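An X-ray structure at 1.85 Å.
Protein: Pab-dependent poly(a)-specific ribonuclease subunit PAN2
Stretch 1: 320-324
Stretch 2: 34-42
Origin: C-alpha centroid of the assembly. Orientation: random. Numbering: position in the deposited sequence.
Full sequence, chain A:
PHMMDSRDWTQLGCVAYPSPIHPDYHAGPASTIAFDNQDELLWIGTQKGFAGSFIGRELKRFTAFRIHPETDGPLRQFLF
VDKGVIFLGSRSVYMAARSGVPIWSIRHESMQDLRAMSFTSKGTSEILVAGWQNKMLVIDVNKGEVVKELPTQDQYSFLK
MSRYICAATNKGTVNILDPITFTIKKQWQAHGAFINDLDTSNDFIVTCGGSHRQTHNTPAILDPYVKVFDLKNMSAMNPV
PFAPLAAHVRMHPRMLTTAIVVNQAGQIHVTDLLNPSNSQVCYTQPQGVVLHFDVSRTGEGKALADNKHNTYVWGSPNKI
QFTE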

# COMPACT_ATOMS: atom_id res chain seq x y z
N ILE A 320 -15.34 40.68 -13.54
CA ILE A 320 -16.27 39.78 -14.21
C ILE A 320 -16.84 38.76 -13.23
O ILE A 320 -16.22 38.41 -12.23
CB ILE A 320 -15.61 39.03 -15.39
CG1 ILE A 320 -14.70 37.91 -14.89
CG2 ILE A 320 -14.85 40.00 -16.27
CD1 ILE A 320 -14.42 36.85 -15.94
N GLN A 321 -18.06 38.30 -13.53
CA GLN A 321 -18.71 37.24 -12.77
C GLN A 321 -19.17 36.14 -13.73
O GLN A 321 -19.74 36.44 -14.78
CB GLN A 321 -19.89 37.79 -11.96
N PHE A 322 -18.90 34.88 -13.39
CA PHE A 322 -19.26 33.75 -14.25
C PHE A 322 -20.77 33.49 -14.32
O PHE A 322 -21.30 33.21 -15.39
CB PHE A 322 -18.55 32.47 -13.80
CG PHE A 322 -17.05 32.52 -13.95
CD1 PHE A 322 -16.45 33.48 -14.76
CD2 PHE A 322 -16.24 31.61 -13.29
CE1 PHE A 322 -15.07 33.53 -14.90
CE2 PHE A 322 -14.86 31.66 -13.42
CZ PHE A 322 -14.28 32.62 -14.23
N THR A 323 -21.47 33.57 -13.18
CA THR A 323 -22.93 33.43 -13.17
C THR A 323 -23.60 34.45 -12.24
O THR A 323 -22.93 35.12 -11.45
CB THR A 323 -23.39 32.01 -12.75
OG1 THR A 323 -22.43 31.05 -13.19
CG2 THR A 323 -24.77 31.68 -13.34
N GLU A 324 -24.93 34.55 -12.37
CA GLU A 324 -25.77 35.47 -11.61
C GLU A 324 -25.45 36.92 -11.97
O GLU A 324 -24.70 37.59 -11.27
CB GLU A 324 -25.63 35.25 -10.10
OXT GLU A 324 -25.95 37.44 -12.97
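Stretch 2 (34-42) AFDNQDELL

Stretch 2 is a hairpin laid against the chain's C-terminal tail. Its strands at 34-35 and 41-42 are joined by a loop that closes with a type I' beta turn from Gln38 to Leu41, and Asp36 N bonds back to Leu41 O at 2.8 Å. The tail has no regular structure, and no backbone hydrogen bond links the two stretches directly; the CA atoms of Phe322 and Glu40 approach to 5.3 Å, those of Thr323 and Asn37 to 6.0 Å.

The polar rule is a carboxylate gripping consecutive backbone amides. Glu40, with positive phi in the turn and chi1 and chi2 both m, brings its carboxylate to the tail: Phe322 N donates to Glu40 OE1 at 2.8 Å and Thr323 N to Glu40 OE2 at 3.0 Å, both nearly straight.

The aromatic rule is edge-to-face. The edge of Phe35 meets the face of Phe322, with centroids 4.9 Å apart, planes at 67° and Phe322 CE2 to Phe35 CE1 at 3.8 Å. The backbone of Glu40 and Leu41 lies at the edge of the Phe322 ring.

Thr323 packs on the loop backbone, its CG2 lying 3.2 Å from Asn37 O. Beside it, one water bridges the stretches, 2.8 Å from Asp36 O, 3.0 Å from Phe322 O and 3.0 Å from Thr323 OG1.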

# COMPACT_ATOMS: atom_id res chain seq x y z
N ALA A 34 -16.01 22.86 -18.71
CA ALA A 34 -17.33 23.50 -18.67
C ALA A 34 -17.48 24.41 -17.46
O ALA A 34 -17.15 24.04 -16.33
CB ALA A 34 -18.45 22.45 -18.66
N PHE A 35 -17.99 25.61 -17.71
CA PHE A 35 -18.41 26.50 -16.64
C PHE A 35 -19.61 25.94 -15.89
O PHE A 35 -20.59 25.53 -16.51
CB PHE A 35 -18.78 27.87 -17.22
CG PHE A 35 -17.59 28.73 -17.52
CD1 PHE A 35 -16.92 29.38 -16.50
CD2 PHE A 35 -17.17 28.92 -18.83
CE1 PHE A 35 -15.83 30.18 -16.77
CE2 PHE A 35 -16.09 29.73 -19.12
CZ PHE A 35 -15.41 30.36 -18.09
N ASP A 36 -19.52 25.92 -14.56
CA ASP A 36 -20.67 25.61 -13.72
C ASP A 36 -21.73 26.71 -13.88
O ASP A 36 -21.42 27.83 -14.30
CB ASP A 36 -20.24 25.53 -12.24
CG ASP A 36 -21.14 24.64 -11.40
OD1 ASP A 36 -22.38 24.69 -11.57
OD2 ASP A 36 -20.60 23.90 -10.56
N ASN A 37 -22.97 26.43 -13.52
CA ASN A 37 -23.92 27.54 -13.47
C ASN A 37 -24.10 28.11 -12.06
O ASN A 37 -24.99 28.92 -11.82
CB ASN A 37 -25.28 27.14 -14.07
CG ASN A 37 -25.84 25.87 -13.49
OD1 ASN A 37 -25.51 25.47 -12.37
ND2 ASN A 37 -26.71 25.21 -14.25
N GLN A 38 -23.23 27.72 -11.12
CA GLN A 38 -23.19 28.39 -9.82
C GLN A 38 -21.79 28.37 -9.23
O GLN A 38 -20.90 27.63 -9.70
CB GLN A 38 -24.17 27.74 -8.84
CG GLN A 38 -23.87 26.28 -8.56
CD GLN A 38 -24.76 25.70 -7.48
OE1 GLN A 38 -24.35 25.59 -6.32
NE2 GLN A 38 -25.98 25.33 -7.85
N ASP A 39 -21.60 29.20 -8.21
CA ASP A 39 -20.40 29.20 -7.37
C ASP A 39 -19.12 29.60 -8.10
O ASP A 39 -18.02 29.37 -7.59
CB ASP A 39 -20.22 27.82 -6.73
CG ASP A 39 -21.34 27.48 -5.78
OD1 ASP A 39 -22.01 28.43 -5.33
OD2 ASP A 39 -21.57 26.29 -5.48
N GLU A 40 -19.26 30.20 -9.28
CA GLU A 40 -18.12 30.73 -10.02
C GLU A 40 -17.10 29.65 -10.39
O GLU A 40 -15.89 29.91 -10.47
CB GLU A 40 -17.43 31.83 -9.21
CG GLU A 40 -18.32 33.02 -8.95
CD GLU A 40 -18.78 33.65 -10.24
OE1 GLU A 40 -17.96 34.37 -10.85
OE2 GLU A 40 -19.93 33.40 -10.65
N LEU A 41 -17.58 28.44 -10.63
CA LEU A 41 -16.67 27.32 -10.88
C LEU A 41 -16.46 27.04 -12.37
O LEU A 41 -17.39 27.12 -13.18
CB LEU A 41 -17.19 26.05 -10.21
CG LEU A 41 -17.30 26.10 -8.68
CD1 LEU A 41 -17.87 24.79 -8.14
CD2 LEU A 41 -15.95 26.42 -8.06
N LEU A 42 -15.22 26.71 -12.70
CA LEU A 42 -14.89 26.09 -13.99
C LEU A 42 -14.42 24.66 -13.73
O LEU A 42 -13.52 24.43 -12.90
CB LEU A 42 -13.82 26.88 -14.73
CG LEU A 42 -13.39 26.31 -16.09
CD1 LEU A 42 -14.50 26.45 -17.14
CD2 LEU A 42 -12.12 27.00 -16.58
O HOH W 1 -21.15 30.19 -15.75